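Local coordinates for protein NAD(P)H-hydrate epimerase (Saccharomyces cerevisiae, PDB 1JZT) that catalyses the epimerization of the S- and R-forms of NAD(P)HX, the hydrated, damaged form of NAD(P)H, so that both epimers can be repaired, at residues V172-T176 with P201-S205; S197-P201 with V217-I222; I64-N70 with D138-G142. Numbering follows the deposited sequence.

Contact 1 (V172-T176 with P201-S205); sequences VDVPT and PKPCS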
ATOM      1  N   VAL A 172      -0.145  -2.318   1.500  1.00  9.08           N
ATOM      2  CA  VAL A 172       0.902  -1.546   0.850  1.00  8.34           C
ATOM      3  C   VAL A 172       2.240  -1.732   1.561  1.00 10.12           C
ATOM      4  O   VAL A 172       2.387  -1.408   2.745  1.00  9.52           O
ATOM      5  CB  VAL A 172       0.557  -0.040   0.832  1.00  8.62           C
ATOM      6  CG1 VAL A 172       1.622   0.722   0.059  1.00 11.71           C
ATOM      7  CG2 VAL A 172      -0.812   0.168   0.198  1.00 10.53           C
ATOM      8  N   ASP A 173       3.200  -2.257   0.806  1.00  9.60           N
ATOM      9  CA  ASP A 173       4.561  -2.518   1.253  1.00 11.07           C
ATOM     10  C   ASP A 173       4.677  -3.694   2.227  1.00 11.22           C
ATOM     11  O   ASP A 173       5.343  -4.688   1.927  1.00 13.09           O
ATOM     12  CB  ASP A 173       5.178  -1.262   1.867  1.00 12.84           C
ATOM     13  CG  ASP A 173       6.681  -1.368   1.975  1.00 17.04           C
ATOM     14  OD1 ASP A 173       7.286  -1.950   1.049  1.00 15.84           O
ATOM     15  OD2 ASP A 173       7.254  -0.866   2.965  1.00 19.63           O
ATOM     16  N   VAL A 174       4.045  -3.564   3.388  1.00 10.83           N
ATOM     17  CA  VAL A 174       4.031  -4.604   4.414  1.00 11.71           C
ATOM     18  C   VAL A 174       2.668  -4.590   5.104  1.00 11.10           C
ATOM     19  O   VAL A 174       1.993  -3.562   5.142  1.00 11.76           O
ATOM     20  CB  VAL A 174       5.137  -4.387   5.495  1.00 12.76           C
ATOM     21  CG1 VAL A 174       6.509  -4.602   4.895  1.00 14.54           C
ATOM     22  CG2 VAL A 174       5.030  -2.987   6.091  1.00 14.21           C
ATOM     23  N   PRO A 175       2.232  -5.742   5.642  1.00 10.40           N
ATOM     24  CA  PRO A 175       0.936  -5.809   6.329  1.00 10.72           C
ATOM     25  C   PRO A 175       1.030  -4.994   7.616  1.00 11.69           C
ATOM     26  O   PRO A 175       1.916  -5.230   8.436  1.00 11.32           O
ATOM     27  CB  PRO A 175       0.764  -7.304   6.610  1.00 12.54           C
ATOM     28  CG  PRO A 175       1.573  -7.959   5.514  1.00 12.08           C
ATOM     29  CD  PRO A 175       2.804  -7.088   5.470  1.00 10.02           C
ATOM     30  N   THR A 176       0.135  -4.029   7.789  1.00 11.18           N
ATOM     31  CA  THR A 176       0.167  -3.193   8.984  1.00 13.16           C
ATOM     32  C   THR A 176       0.038  -4.043  10.250  1.00 13.33           C
ATOM     33  O   THR A 176      -0.819  -4.920  10.335  1.00 11.95           O
ATOM     34  CB  THR A 176      -0.954  -2.138   8.930  1.00 12.80           C
ATOM     35  OG1 THR A 176      -0.719  -1.258   7.822  1.00 13.20           O
ATOM     36  CG2 THR A 176      -0.997  -1.328  10.216  1.00 10.67           C
ATOM     37  N   PRO A 201      10.841  -6.461  -1.351  1.00 11.71           N
ATOM     38  CA  PRO A 201      10.109  -7.040  -0.225  1.00 12.20           C
ATOM     39  C   PRO A 201      10.946  -7.073   1.046  1.00 12.82           C
ATOM     40  O   PRO A 201      12.171  -7.211   0.993  1.00 13.04           O
ATOM     41  CB  PRO A 201       9.765  -8.443  -0.719  1.00 12.64           C
ATOM     42  CG  PRO A 201       9.673  -8.257  -2.214  1.00 12.35           C
ATOM     43  CD  PRO A 201      10.887  -7.405  -2.479  1.00 11.25           C
ATOM     44  N   LYS A 202      10.275  -6.932   2.181  1.00 11.79           N
ATOM     45  CA  LYS A 202      10.925  -6.979   3.487  1.00 12.88           C
ATOM     46  C   LYS A 202      10.813  -8.410   4.015  1.00 14.28           C
ATOM     47  O   LYS A 202      10.003  -9.200   3.517  1.00 13.79           O
ATOM     48  CB  LYS A 202      10.247  -5.997   4.445  1.00 13.53           C
ATOM     49  CG  LYS A 202      10.930  -4.635   4.532  1.00 13.98           C
ATOM     50  CD  LYS A 202      11.074  -3.965   3.164  1.00 14.78           C
ATOM     51  CE  LYS A 202       9.733  -3.441   2.668  1.00 15.28           C
ATOM     52  NZ  LYS A 202       9.882  -2.630   1.417  1.00 14.95           N
ATOM     53  N   PRO A 203      11.621  -8.763   5.030  1.00 14.48           N
ATOM     54  CA  PRO A 203      11.625 -10.103   5.624  1.00 15.90           C
ATOM     55  C   PRO A 203      10.258 -10.667   5.992  1.00 15.09           C
ATOM     56  O   PRO A 203      10.018 -11.861   5.832  1.00 14.70           O
ATOM     57  CB  PRO A 203      12.528  -9.933   6.844  1.00 16.51           C
ATOM     58  CG  PRO A 203      13.504  -8.892   6.377  1.00 16.37           C
ATOM     59  CD  PRO A 203      12.580  -7.889   5.729  1.00 13.94           C
ATOM     60  N   CYS A 204       9.360  -9.817   6.480  1.00 15.39           N
ATOM     61  CA  CYS A 204       8.036 -10.289   6.870  1.00 16.70           C
ATOM     62  C   CYS A 204       7.250 -10.881   5.695  1.00 16.96           C
ATOM     63  O   CYS A 204       6.343 -11.685   5.903  1.00 17.90           O
ATOM     64  CB  CYS A 204       7.233  -9.156   7.519  1.00 16.20           C
ATOM     65  SG  CYS A 204       6.761  -7.808   6.411  1.00 17.60           S
ATOM     66  N   SER A 205       7.607 -10.498   4.469  1.00 16.24           N
ATOM     67  CA  SER A 205       6.916 -11.000   3.284  1.00 17.24           C
ATOM     68  C   SER A 205       7.033 -12.515   3.115  1.00 17.68           C
ATOM     69  O   SER A 205       6.196 -13.140   2.463  1.00 18.92           O
ATOM     70  CB  SER A 205       7.440 -10.307   2.015  1.00 14.67           C
ATOM     71  OG  SER A 205       8.788 -10.665   1.744  1.00 14.07           O
TER
HETATM   72  O   HOH W   1       7.516  -6.526   1.815  1.00 17.81           O
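K202, V174 and C204 bury the most surface where the loop following strand 169-172 meets the one following strand 194-198. K202 is long and flexible enough to do two jobs. Its CB lies 4.0 Å from V174 CG1, while the chain folds round to bring NZ within 2.7 Å of D173 OD1, a salt bridge that places the ammonium group inside the protein with a compensating charge; V200 O is a further acceptor for NZ. V174, beta-branched and compact, touches both partners with the same methyl, for its CG1 also packs against C204 SG at 3.6 Å. The small, polarizable thiol of C204 reaches P175 as well, with SG 4.1 Å from CD. Between the backbones a water completes the polar join, donating to D173 O at 2.8 Å and accepting from K202 N at 2.8 Å. D173 is predicted to bind (6S)-NADPHX and T176 to bind K(+), so the contact borders the probable active site. Around it, the carboxylate of D173 also accepts from L198 N, P175 packs on L195 of strand 194-198, and helix 69-83 approaches V172 and D173 through N70.

Contact 2 (S197-P201 with V217-I222); sequences SLTVP and VGGRFI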
ATOM      1  N   SER A 197       4.670  -5.306  -2.206  1.00  7.50           N
ATOM      2  CA  SER A 197       5.941  -4.862  -1.654  1.00  8.52           C
ATOM      3  C   SER A 197       6.426  -3.705  -2.519  1.00  8.17           C
ATOM      4  O   SER A 197       6.235  -3.710  -3.736  1.00  9.22           O
ATOM      5  CB  SER A 197       6.965  -6.002  -1.681  1.00  9.23           C
ATOM      6  OG  SER A 197       6.588  -7.049  -0.792  1.00 10.29           O
ATOM      7  N   LEU A 198       7.038  -2.708  -1.892  1.00  8.76           N
ATOM      8  CA  LEU A 198       7.542  -1.554  -2.617  1.00  9.72           C
ATOM      9  C   LEU A 198       9.068  -1.520  -2.588  1.00 10.06           C
ATOM     10  O   LEU A 198       9.684  -1.718  -1.539  1.00  9.29           O
ATOM     11  CB  LEU A 198       6.958  -0.265  -2.028  1.00 10.34           C
ATOM     12  CG  LEU A 198       5.442  -0.101  -2.182  1.00 12.57           C
ATOM     13  CD1 LEU A 198       4.991   1.185  -1.503  1.00 15.59           C
ATOM     14  CD2 LEU A 198       5.076  -0.073  -3.666  1.00 14.15           C
ATOM     15  N   THR A 199       9.655  -1.278  -3.760  1.00 10.08           N
ATOM     16  CA  THR A 199      11.109  -1.223  -3.955  1.00 12.12           C
ATOM     17  C   THR A 199      11.678  -2.636  -3.897  1.00 11.76           C
ATOM     18  O   THR A 199      12.231  -3.136  -4.880  1.00 10.74           O
ATOM     19  CB  THR A 199      11.806  -0.331  -2.886  1.00 12.57           C
ATOM     20  OG1 THR A 199      11.271   0.998  -2.946  1.00 14.20           O
ATOM     21  CG2 THR A 199      13.303  -0.265  -3.140  1.00 15.34           C
ATOM     22  N   VAL A 200      11.519  -3.278  -2.744  1.00 11.84           N
ATOM     23  CA  VAL A 200      11.993  -4.639  -2.532  1.00 11.77           C
ATOM     24  C   VAL A 200      11.237  -5.178  -1.320  1.00 11.24           C
ATOM     25  O   VAL A 200      10.974  -4.449  -0.376  1.00 12.12           O
ATOM     26  CB  VAL A 200      13.528  -4.663  -2.283  1.00 13.51           C
ATOM     27  CG1 VAL A 200      13.869  -3.798  -1.081  1.00 14.34           C
ATOM     28  CG2 VAL A 200      14.010  -6.090  -2.074  1.00 13.88           C
ATOM     29  N   PRO A 201      10.841  -6.461  -1.351  1.00 11.71           N
ATOM     30  CA  PRO A 201      10.109  -7.040  -0.225  1.00 12.20           C
ATOM     31  C   PRO A 201      10.946  -7.073   1.046  1.00 12.82           C
ATOM     32  O   PRO A 201      12.171  -7.211   0.993  1.00 13.04           O
ATOM     33  CB  PRO A 201       9.765  -8.443  -0.719  1.00 12.64           C
ATOM     34  CG  PRO A 201       9.673  -8.257  -2.214  1.00 12.35           C
ATOM     35  CD  PRO A 201      10.887  -7.405  -2.479  1.00 11.25           C
ATOM     36  N   VAL A 217       5.462  -6.910  -6.392  1.00  9.02           N
ATOM     37  CA  VAL A 217       6.503  -5.979  -5.978  1.00  8.14           C
ATOM     38  C   VAL A 217       6.332  -4.788  -6.920  1.00  8.84           C
ATOM     39  O   VAL A 217       6.026  -4.964  -8.103  1.00 10.18           O
ATOM     40  CB  VAL A 217       7.938  -6.558  -6.127  1.00  8.88           C
ATOM     41  CG1 VAL A 217       8.278  -6.816  -7.584  1.00  9.70           C
ATOM     42  CG2 VAL A 217       8.938  -5.592  -5.510  1.00  8.27           C
ATOM     43  N   GLY A 218       6.503  -3.583  -6.385  1.00  8.88           N
ATOM     44  CA  GLY A 218       6.340  -2.376  -7.178  1.00 10.24           C
ATOM     45  C   GLY A 218       7.441  -1.368  -6.911  1.00 11.51           C
ATOM     46  O   GLY A 218       8.290  -1.586  -6.049  1.00 11.73           O
ATOM     47  N   GLY A 219       7.429  -0.263  -7.650  1.00 10.73           N
ATOM     48  CA  GLY A 219       8.463   0.744  -7.481  1.00 10.81           C
ATOM     49  C   GLY A 219       9.583   0.439  -8.457  1.00 11.88           C
ATOM     50  O   GLY A 219      10.674   0.024  -8.064  1.00 11.73           O
ATOM     51  N   ARG A 220       9.311   0.649  -9.742  1.00 11.22           N
ATOM     52  CA  ARG A 220      10.288   0.369 -10.790  1.00 12.35           C
ATOM     53  C   ARG A 220      11.226   1.553 -11.024  1.00 13.91           C
ATOM     54  O   ARG A 220      11.040   2.326 -11.960  1.00 10.75           O
ATOM     55  CB  ARG A 220       9.549   0.008 -12.083  1.00 10.67           C
ATOM     56  CG  ARG A 220      10.423  -0.506 -13.218  1.00 11.18           C
ATOM     57  CD  ARG A 220       9.567  -1.017 -14.374  1.00 10.38           C
ATOM     58  NE  ARG A 220      10.384  -1.555 -15.467  1.00 10.95           N
ATOM     59  CZ  ARG A 220       9.888  -2.067 -16.588  1.00 10.49           C
ATOM     60  NH1 ARG A 220       8.568  -2.118 -16.774  1.00  9.41           N
ATOM     61  NH2 ARG A 220      10.706  -2.524 -17.529  1.00  8.66           N
ATOM     62  N   PHE A 221      12.232   1.690 -10.163  1.00 14.50           N
ATOM     63  CA  PHE A 221      13.195   2.780 -10.283  1.00 15.22           C
ATOM     64  C   PHE A 221      14.534   2.411  -9.657  1.00 15.86           C
ATOM     65  O   PHE A 221      15.222   3.261  -9.096  1.00 14.42           O
ATOM     66  CB  PHE A 221      12.634   4.052  -9.631  1.00 15.64           C
ATOM     67  CG  PHE A 221      11.964   3.815  -8.301  1.00 14.27           C
ATOM     68  CD1 PHE A 221      12.702   3.403  -7.193  1.00 13.48           C
ATOM     69  CD2 PHE A 221      10.588   4.000  -8.161  1.00 13.25           C
ATOM     70  CE1 PHE A 221      12.080   3.177  -5.967  1.00 15.20           C
ATOM     71  CE2 PHE A 221       9.956   3.776  -6.940  1.00 16.99           C
ATOM     72  CZ  PHE A 221      10.704   3.365  -5.838  1.00 15.74           C
ATOM     73  N   ILE A 222      14.902   1.138  -9.771  1.00 16.27           N
ATOM     74  CA  ILE A 222      16.152   0.637  -9.198  1.00 17.29           C
ATOM     75  C   ILE A 222      17.114   0.052 -10.233  1.00 16.68           C
ATOM     76  O   ILE A 222      16.784  -0.916 -10.919  1.00 16.61           O
ATOM     77  CB  ILE A 222      15.859  -0.456  -8.149  1.00 18.83           C
ATOM     78  CG1 ILE A 222      15.017   0.129  -7.018  1.00 18.84           C
ATOM     79  CG2 ILE A 222      17.160  -1.040  -7.615  1.00 16.58           C
ATOM     80  CD1 ILE A 222      14.349  -0.924  -6.177  1.00 24.47           C
TER
HETATM   81  O   HOH W   2      11.637  -2.561  -7.483  1.00  8.95           O
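Two neighbouring parallel strands of the Rossmann-like sheet end side by side here, and their last backbone hydrogen bonds hold the loops that follow their C-terminal ends. S197 O accepts from G218 N at 2.7 Å, and G218 O accepts from T199 N, also at 2.7 Å, so G218 uses both its N-H and its C=O on segment 197-201. The same two carbonyls receive CA-H...O contacts, V217 CA to S197 O at 3.2 Å and L198 CA to G218 O at 3.5 Å. Beyond the last bridge T199 and G219 still lie abreast, but their carbonyls, two acceptors, are joined by a water that donates to T199 O at 2.7 Å and to G219 O at 2.8 Å. G219 N is satisfied by S38 OG, and L198 N donates a hydrogen bond to D173 OD1; L198 lies beside D73 and D173 of the predicted (6S)-NADPHX site. G219 has phi and psi of 92° and 71°, where a CB would jam against the preceding carbonyl and crowd T199 N; glycine suits the place. Apolar contacts flank the backbone bonds: V217 CG2 lies 4.0 Å from P201 CD, and T199 CG2 makes a tight methyl contact of 3.3 Å with I222 CD1. T199 OG1 lies 3.8 Å from F221 CZ, a plain van der Waals contact. The direct polar bonds between the segments are all backbone to backbone, while S197 OG turns to H215 NE2.

Contact 3 (I64-N70 with D138-G142); sequences IAGPGNN and DAIFG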
ATOM      1  N   ILE A  64      -7.442   3.103   3.393  1.00  9.57           N
ATOM      2  CA  ILE A  64      -7.164   3.643   4.723  1.00 10.91           C
ATOM      3  C   ILE A  64      -5.721   4.139   4.756  1.00 11.60           C
ATOM      4  O   ILE A  64      -4.776   3.354   4.675  1.00 12.24           O
ATOM      5  CB  ILE A  64      -7.379   2.574   5.820  1.00 12.32           C
ATOM      6  CG1 ILE A  64      -8.762   1.925   5.636  1.00 13.52           C
ATOM      7  CG2 ILE A  64      -7.288   3.222   7.202  1.00 11.01           C
ATOM      8  CD1 ILE A  64      -9.089   0.831   6.658  1.00 11.79           C
ATOM      9  N   ALA A  65      -5.559   5.452   4.884  1.00 11.99           N
ATOM     10  CA  ALA A  65      -4.238   6.071   4.884  1.00 11.23           C
ATOM     11  C   ALA A  65      -3.677   6.425   6.256  1.00 11.90           C
ATOM     12  O   ALA A  65      -4.331   7.108   7.047  1.00 12.89           O
ATOM     13  CB  ALA A  65      -4.266   7.321   3.994  1.00 10.45           C
ATOM     14  N   GLY A  66      -2.454   5.961   6.517  1.00  9.68           N
ATOM     15  CA  GLY A  66      -1.786   6.234   7.778  1.00 11.11           C
ATOM     16  C   GLY A  66      -1.234   7.651   7.791  1.00 11.60           C
ATOM     17  O   GLY A  66      -1.319   8.353   6.781  1.00  9.51           O
ATOM     18  N   PRO A  67      -0.641   8.095   8.911  1.00 12.34           N
ATOM     19  CA  PRO A  67      -0.086   9.445   9.035  1.00 13.79           C
ATOM     20  C   PRO A  67       1.299   9.675   8.431  1.00 15.42           C
ATOM     21  O   PRO A  67       1.826  10.784   8.506  1.00 14.69           O
ATOM     22  CB  PRO A  67      -0.100   9.664  10.540  1.00 14.46           C
ATOM     23  CG  PRO A  67       0.326   8.315  11.044  1.00 15.77           C
ATOM     24  CD  PRO A  67      -0.450   7.332  10.162  1.00 13.16           C
ATOM     25  N   GLY A  68       1.895   8.642   7.841  1.00 14.90           N
ATOM     26  CA  GLY A  68       3.216   8.820   7.270  1.00 13.94           C
ATOM     27  C   GLY A  68       3.318   8.477   5.795  1.00 14.66           C
ATOM     28  O   GLY A  68       2.349   8.584   5.046  1.00 14.80           O
ATOM     29  N   ASN A  69       4.515   8.063   5.395  1.00 14.77           N
ATOM     30  CA  ASN A  69       4.842   7.687   4.023  1.00 16.16           C
ATOM     31  C   ASN A  69       3.878   6.656   3.415  1.00 14.93           C
ATOM     32  O   ASN A  69       3.452   6.797   2.268  1.00 13.75           O
ATOM     33  CB  ASN A  69       6.265   7.119   3.995  1.00 20.01           C
ATOM     34  CG  ASN A  69       6.701   6.698   2.609  1.00 21.54           C
ATOM     35  OD1 ASN A  69       6.937   7.542   1.747  1.00 23.60           O
ATOM     36  ND2 ASN A  69       6.812   5.386   2.384  1.00 21.51           N
ATOM     37  N   ASN A  70       3.561   5.611   4.178  1.00 14.06           N
ATOM     38  CA  ASN A  70       2.669   4.561   3.699  1.00 12.53           C
ATOM     39  C   ASN A  70       1.331   5.185   3.305  1.00 11.01           C
ATOM     40  O   ASN A  70       0.785   4.883   2.242  1.00 10.04           O
ATOM     41  CB  ASN A  70       2.473   3.488   4.780  1.00 12.39           C
ATOM     42  CG  ASN A  70       2.177   2.106   4.191  1.00 12.67           C
ATOM     43  OD1 ASN A  70       2.924   1.608   3.339  1.00 14.32           O
ATOM     44  ND2 ASN A  70       1.108   1.474   4.658  1.00 10.71           N
ATOM     45  N   ASP A 138      -4.845  -1.337   2.582  1.00  8.37           N
ATOM     46  CA  ASP A 138      -4.189  -1.109   3.858  1.00  7.82           C
ATOM     47  C   ASP A 138      -2.919  -0.298   3.658  1.00  7.17           C
ATOM     48  O   ASP A 138      -1.873  -0.848   3.327  1.00  8.96           O
ATOM     49  CB  ASP A 138      -3.851  -2.459   4.514  1.00  5.37           C
ATOM     50  CG  ASP A 138      -2.838  -2.329   5.635  1.00  8.86           C
ATOM     51  OD1 ASP A 138      -2.853  -1.294   6.346  1.00  7.11           O
ATOM     52  OD2 ASP A 138      -2.023  -3.269   5.815  1.00  8.00           O
ATOM     53  N   ALA A 139      -3.022   1.010   3.850  1.00  7.92           N
ATOM     54  CA  ALA A 139      -1.878   1.899   3.713  1.00  8.23           C
ATOM     55  C   ALA A 139      -1.659   2.615   5.049  1.00 10.52           C
ATOM     56  O   ALA A 139      -1.349   3.812   5.085  1.00  8.00           O
ATOM     57  CB  ALA A 139      -2.136   2.922   2.596  1.00  7.88           C
ATOM     58  N   ILE A 140      -1.829   1.887   6.150  1.00  9.35           N
ATOM     59  CA  ILE A 140      -1.659   2.482   7.477  1.00 12.78           C
ATOM     60  C   ILE A 140      -0.193   2.739   7.815  1.00 13.29           C
ATOM     61  O   ILE A 140       0.227   3.896   7.875  1.00 13.55           O
ATOM     62  CB  ILE A 140      -2.298   1.603   8.597  1.00 13.72           C
ATOM     63  CG1 ILE A 140      -3.822   1.672   8.520  1.00 16.44           C
ATOM     64  CG2 ILE A 140      -1.927   2.143   9.976  1.00 12.33           C
ATOM     65  CD1 ILE A 140      -4.404   1.105   7.282  1.00 21.07           C
ATOM     66  N   PHE A 141       0.578   1.677   8.042  1.00 14.10           N
ATOM     67  CA  PHE A 141       2.001   1.826   8.363  1.00 15.92           C
ATOM     68  C   PHE A 141       2.905   1.009   7.454  1.00 14.51           C
ATOM     69  O   PHE A 141       2.573  -0.116   7.084  1.00 16.05           O
ATOM     70  CB  PHE A 141       2.277   1.442   9.825  1.00 18.07           C
ATOM     71  CG  PHE A 141       1.723   2.412  10.821  1.00 18.40           C
ATOM     72  CD1 PHE A 141       2.042   3.764  10.743  1.00 20.27           C
ATOM     73  CD2 PHE A 141       0.868   1.980  11.828  1.00 20.09           C
ATOM     74  CE1 PHE A 141       1.519   4.674  11.654  1.00 19.72           C
ATOM     75  CE2 PHE A 141       0.340   2.883  12.747  1.00 19.55           C
ATOM     76  CZ  PHE A 141       0.664   4.232  12.657  1.00 19.95           C
ATOM     77  N   GLY A 142       4.053   1.590   7.115  1.00 14.28           N
ATOM     78  CA  GLY A 142       5.014   0.933   6.252  1.00 13.53           C
ATOM     79  C   GLY A 142       6.179   0.276   6.973  1.00 14.87           C
ATOM     80  O   GLY A 142       6.134   0.061   8.184  1.00 14.96           O
TER
HETATM   81  O   HOH W   3       1.718   6.037   7.082  1.00 10.91           O
HETATM   82  O   HOH W   4       0.372  -1.128   5.163  1.00 10.41           O
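D138, next to last in strand 133-139, pairs with I64, its carboxylate turned to T176 OG1 and, through a weak 3.3 Å bond from I140 N to D138 OD1, back to its own chain. A water lies 2.9 Å from D138 O, placed to donate, and accepts from N70 ND2 at 2.8 Å. A139 follows in parallel pairing: A139 N donates to I64 O at 3.0 Å and A139 O accepts from G66 N at 2.8 Å, its small methyl leaving space for N70. Adjacent parallel strands, with a glycine-rich turn leading into helix 69-83, are characteristic of a Rossmann-like fold; N70 and D138 are predicted K(+) ligands. I140 CD1 packs on I64 CG2 at 3.6 Å. I140 O lies 3.1 Å from G66 CA, where a CB would clash. A second water links I140 O to G68 N, both at 2.7 Å. F141 CE1 lies 3.6 Å from P67 CD. G142 N meets N70 CB at 3.4 Å; a CB on G142 would sit tight against N70 OD1.

Overall arrangement
After the N-terminal helices, strand 60-65 and the turn into helix 69-83 are the first part of the chain to enter a contact, and contact 3 closes a long excursion of two helices and two strands by pairing 60-65 with 133-139. Only afterwards do contacts 1 and 2 open, in series with it. These two cross: 172-176 is joined to 201-205, while 197-201 begins before that loop is complete and pairs strand 194-198 with 214-218, P201 being shared. V172 N to D138 O (2.9 Å) and D173 OD1 to L198 N (3.0 Å) bridge the middle. T176 OG1 to D138 OD1, 2.6 Å, also joins contacts 1 and 3; contacts 2 and 3, with centres about 17 Å apart, do not touch.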